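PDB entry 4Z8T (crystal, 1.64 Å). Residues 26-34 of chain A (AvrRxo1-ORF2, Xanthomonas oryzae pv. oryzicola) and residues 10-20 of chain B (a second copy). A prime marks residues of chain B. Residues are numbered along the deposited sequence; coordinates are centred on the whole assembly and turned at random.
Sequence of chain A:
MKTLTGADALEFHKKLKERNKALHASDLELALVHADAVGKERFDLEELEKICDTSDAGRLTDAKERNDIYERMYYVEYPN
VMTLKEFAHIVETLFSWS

Chain A 26-34: SDLELALVH
Chain B 10-20: LEFHKKLKERN

Residues 26-34 of chain A and 10-20 of chain B are both helical throughout, each a segment of a longer helix, with phi/psi near -62/-42 and regular i to i+4 bonds such as Leu30 N to Ser26 O (2.8 Å) and Leu16′ N to Phe12′ O (2.8 Å). The helices run antiparallel, their directions 171° apart and their axes 9.5 Å apart at closest approach. Register is fixed by two CA pairs: Ser26 CA lies 5.9 Å from Arg19′ CA, and Leu30 CA lies 6.1 Å from Phe12′ CA. Together the stretches bury 552 Å².

The main bump is Leu30. Its CA-to-CB bond points sideways, but an m,t rotamer (-65°, 172°) brings its end into a hollow formed by Phe12′, Lys15′, Leu16′ and Arg19′. Leu30 CD2 sits 3.7 Å from Lys15′ CB, 3.9 Å from Leu16′ N and 3.8 Å from Phe12′ CE1, while Leu30 CD1 reaches Arg19′ CD at 4.2 Å. The Phe12′ ring (chi1 -166°, chi2 90°) presents a face to this methyl: Leu30 CD2 is 3.9 Å from the ring centroid and 16° off the normal, a CH-pi contact. One turn on, Val33 (t) points toward chain B, with Val33 CG1 near the ring edge and 4.0 Å from Phe12′ CB, and Val33 CG2 3.8 Å from Glu11′ CG, the aliphatic part of a t,p side chain.

Beyond Leu30, toward the start of the chain A segment, the packing turns polar. Arg19′ extends through t, t, t with chi4 at 86°, and its guanidinium meets both acceptors edge-on. Arg19′ NH1 donates to Ser26 OG (3.0 Å; Ser26 chi1 t) and to Asp27 OD1 (2.9 Å), the latter a salt bridge; a weak bond joins Arg19′ NH2 to Asp27 OD1 at 3.4 Å. Asp27 (m, chi2 -19°) starts away from chain B, yet its carboxylate comes nearer. Water 2 reinforces the pair, donating to Asp27 OD1 (2.8 Å) and accepting from Arg19′ NH2 (2.6 Å).

Water 1 fills a gap between the backbones, accepting from Ser26 OG (2.6 Å) and donating to Glu29 OE1 (2.9 Å) and Lys15′ O (2.7 Å). Glu29 (m,t; chi3 -10°) lies along Lys15′ (m,m,t,t), with Glu29 OE1 3.5 Å from Lys15′ CD and a long salt bridge from Glu29 OE2 to Lys15′ NZ (3.8 Å). Lys15′ NZ makes another long bridge to Glu18′ OE1 (3.8 Å), placing positive charge near two carboxylates whose Glu29 OE1 and Glu18′ OE1 atoms approach to 4.2 Å.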

# COMPACT_ATOMS: atom_id res chain seq x y z
N SER A 26 13.05 -1.36 7.70
CA SER A 26 13.27 -0.73 6.40
C SER A 26 12.81 0.72 6.33
O SER A 26 13.52 1.58 5.78
CB SER A 26 12.58 -1.54 5.30
OG SER A 26 12.73 -0.86 4.07
N ASP A 27 11.62 1.01 6.88
CA ASP A 27 11.13 2.38 6.91
C ASP A 27 12.16 3.32 7.53
O ASP A 27 12.36 4.43 7.04
CB ASP A 27 9.82 2.49 7.72
CG ASP A 27 8.62 1.91 7.00
OD1 ASP A 27 8.66 1.74 5.76
OD2 ASP A 27 7.60 1.64 7.68
N LEU A 28 12.81 2.86 8.60
CA LEU A 28 13.78 3.70 9.31
C LEU A 28 15.07 3.80 8.52
O LEU A 28 15.62 4.89 8.37
CB LEU A 28 14.03 3.18 10.73
CG LEU A 28 15.08 3.95 11.55
CD1 LEU A 28 14.72 5.41 11.65
CD2 LEU A 28 15.24 3.34 12.94
N GLU A 29 15.54 2.68 7.99
CA GLU A 29 16.76 2.67 7.18
C GLU A 29 16.64 3.61 5.99
O GLU A 29 17.53 4.44 5.74
CB GLU A 29 17.08 1.27 6.68
CG GLU A 29 17.46 0.29 7.77
CD GLU A 29 17.42 -1.14 7.27
OE1 GLU A 29 16.91 -1.36 6.14
OE2 GLU A 29 17.87 -2.03 8.01
N LEU A 30 15.54 3.50 5.24
CA LEU A 30 15.35 4.38 4.08
C LEU A 30 15.22 5.84 4.48
O LEU A 30 15.73 6.73 3.80
CB LEU A 30 14.13 3.94 3.27
CG LEU A 30 14.28 2.56 2.62
CD1 LEU A 30 12.94 2.17 2.02
CD2 LEU A 30 15.35 2.62 1.55
N ALA A 31 14.52 6.10 5.58
CA ALA A 31 14.31 7.45 6.04
C ALA A 31 15.64 8.11 6.42
O ALA A 31 15.82 9.30 6.18
CB ALA A 31 13.36 7.47 7.22
N LEU A 32 16.54 7.33 7.00
CA LEU A 32 17.86 7.84 7.40
C LEU A 32 18.72 8.21 6.20
O LEU A 32 19.46 9.19 6.25
CB LEU A 32 18.60 6.83 8.27
CG LEU A 32 18.08 6.66 9.70
CD1 LEU A 32 18.77 5.48 10.36
CD2 LEU A 32 18.31 7.92 10.49
N VAL A 33 18.65 7.42 5.13
CA VAL A 33 19.39 7.77 3.92
C VAL A 33 18.87 9.09 3.36
O VAL A 33 19.64 9.99 3.04
CB VAL A 33 19.31 6.65 2.87
CG1 VAL A 33 20.01 7.07 1.58
CG2 VAL A 33 19.93 5.39 3.41
N HIS A 34 17.55 9.21 3.25
CA HIS A 34 16.93 10.42 2.75
C HIS A 34 17.25 11.62 3.64
O HIS A 34 17.48 12.73 3.15
CB HIS A 34 15.42 10.23 2.65
CG HIS A 34 14.71 11.39 2.04
ND1 HIS A 34 14.05 12.35 2.79
CD2 HIS A 34 14.54 11.76 0.75
CE1 HIS A 34 13.52 13.25 1.99
NE2 HIS A 34 13.80 12.92 0.74
N LEU B 10 23.30 4.81 -3.83
CA LEU B 10 23.66 3.40 -3.71
C LEU B 10 23.10 2.76 -2.45
O LEU B 10 22.64 1.63 -2.49
CB LEU B 10 25.17 3.20 -3.78
CG LEU B 10 25.79 3.32 -5.18
CD1 LEU B 10 27.32 3.30 -5.08
CD2 LEU B 10 25.30 2.20 -6.07
N GLU B 11 23.16 3.48 -1.34
CA GLU B 11 22.65 2.93 -0.08
C GLU B 11 21.13 2.82 -0.10
O GLU B 11 20.56 1.85 0.41
CB GLU B 11 23.15 3.75 1.12
CG GLU B 11 22.80 3.15 2.49
CD GLU B 11 23.57 1.87 2.83
OE1 GLU B 11 24.47 1.47 2.05
OE2 GLU B 11 23.27 1.26 3.88
N PHE B 12 20.45 3.81 -0.69
CA PHE B 12 19.00 3.72 -0.81
C PHE B 12 18.61 2.48 -1.62
O PHE B 12 17.73 1.72 -1.24
CB PHE B 12 18.44 4.99 -1.46
CG PHE B 12 16.95 5.15 -1.32
CD1 PHE B 12 16.41 5.81 -0.22
CD2 PHE B 12 16.09 4.65 -2.28
CE1 PHE B 12 15.03 5.98 -0.10
CE2 PHE B 12 14.72 4.81 -2.16
CZ PHE B 12 14.19 5.48 -1.06
N HIS B 13 19.29 2.29 -2.74
CA HIS B 13 19.06 1.14 -3.60
C HIS B 13 19.30 -0.17 -2.83
O HIS B 13 18.50 -1.11 -2.90
CB HIS B 13 19.99 1.27 -4.82
CG HIS B 13 19.89 0.16 -5.82
ND1 HIS B 13 18.92 0.12 -6.79
CD2 HIS B 13 20.69 -0.91 -6.03
CE1 HIS B 13 19.09 -0.96 -7.53
NE2 HIS B 13 20.16 -1.60 -7.10
N LYS B 14 20.40 -0.24 -2.09
CA LYS B 14 20.71 -1.45 -1.34
C LYS B 14 19.60 -1.78 -0.32
O LYS B 14 19.13 -2.92 -0.24
CB LYS B 14 22.05 -1.26 -0.60
CG LYS B 14 22.53 -2.50 0.13
CD LYS B 14 23.88 -2.20 0.75
CE LYS B 14 24.44 -3.40 1.47
NZ LYS B 14 25.68 -3.02 2.22
N LYS B 15 19.18 -0.77 0.43
CA LYS B 15 18.19 -0.97 1.48
C LYS B 15 16.83 -1.29 0.87
O LYS B 15 16.07 -2.11 1.40
CB LYS B 15 18.10 0.27 2.38
CG LYS B 15 19.34 0.47 3.24
CD LYS B 15 19.62 -0.79 4.06
CE LYS B 15 20.73 -0.57 5.08
NZ LYS B 15 21.01 -1.83 5.83
N LEU B 16 16.51 -0.63 -0.25
CA LEU B 16 15.26 -0.92 -0.93
C LEU B 16 15.23 -2.35 -1.48
O LEU B 16 14.20 -3.01 -1.45
CB LEU B 16 15.00 0.11 -2.05
CG LEU B 16 13.69 -0.03 -2.82
CD1 LEU B 16 12.45 -0.01 -1.90
CD2 LEU B 16 13.63 1.12 -3.82
N LYS B 17 16.37 -2.83 -1.99
CA LYS B 17 16.47 -4.22 -2.41
C LYS B 17 16.19 -5.17 -1.25
O LYS B 17 15.50 -6.18 -1.42
CB LYS B 17 17.86 -4.52 -2.97
CG LYS B 17 18.04 -4.16 -4.43
CD LYS B 17 19.45 -4.49 -4.90
CE LYS B 17 19.72 -5.97 -4.84
NZ LYS B 17 21.08 -6.32 -5.38
N GLU B 18 16.73 -4.86 -0.08
CA GLU B 18 16.46 -5.70 1.10
C GLU B 18 14.99 -5.71 1.46
O GLU B 18 14.43 -6.77 1.76
CB GLU B 18 17.28 -5.22 2.30
CG GLU B 18 18.76 -5.32 2.10
CD GLU B 18 19.54 -4.89 3.33
OE1 GLU B 18 18.90 -4.56 4.36
OE2 GLU B 18 20.79 -4.87 3.26
N ARG B 19 14.38 -4.53 1.46
CA ARG B 19 12.96 -4.40 1.76
C ARG B 19 12.13 -5.24 0.80
O ARG B 19 11.27 -6.01 1.21
CB ARG B 19 12.53 -2.94 1.64
CG ARG B 19 11.04 -2.68 1.88
CD ARG B 19 10.68 -1.27 1.42
NE ARG B 19 9.30 -0.90 1.74
CZ ARG B 19 8.92 -0.36 2.90
NH1 ARG B 19 9.81 -0.13 3.85
NH2 ARG B 19 7.65 -0.05 3.10
N ASN B 20 12.40 -5.10 -0.50
CA ASN B 20 11.57 -5.78 -1.49
C ASN B 20 11.80 -7.29 -1.48
O ASN B 20 10.90 -8.06 -1.78
CB ASN B 20 11.82 -5.19 -2.89
CG ASN B 20 11.25 -3.80 -3.05
OD1 ASN B 20 10.39 -3.37 -2.26
ND2 ASN B 20 11.72 -3.08 -4.07
O HOH W 1 15.29 -1.23 3.79
O HOH W 2 6.11 1.03 4.84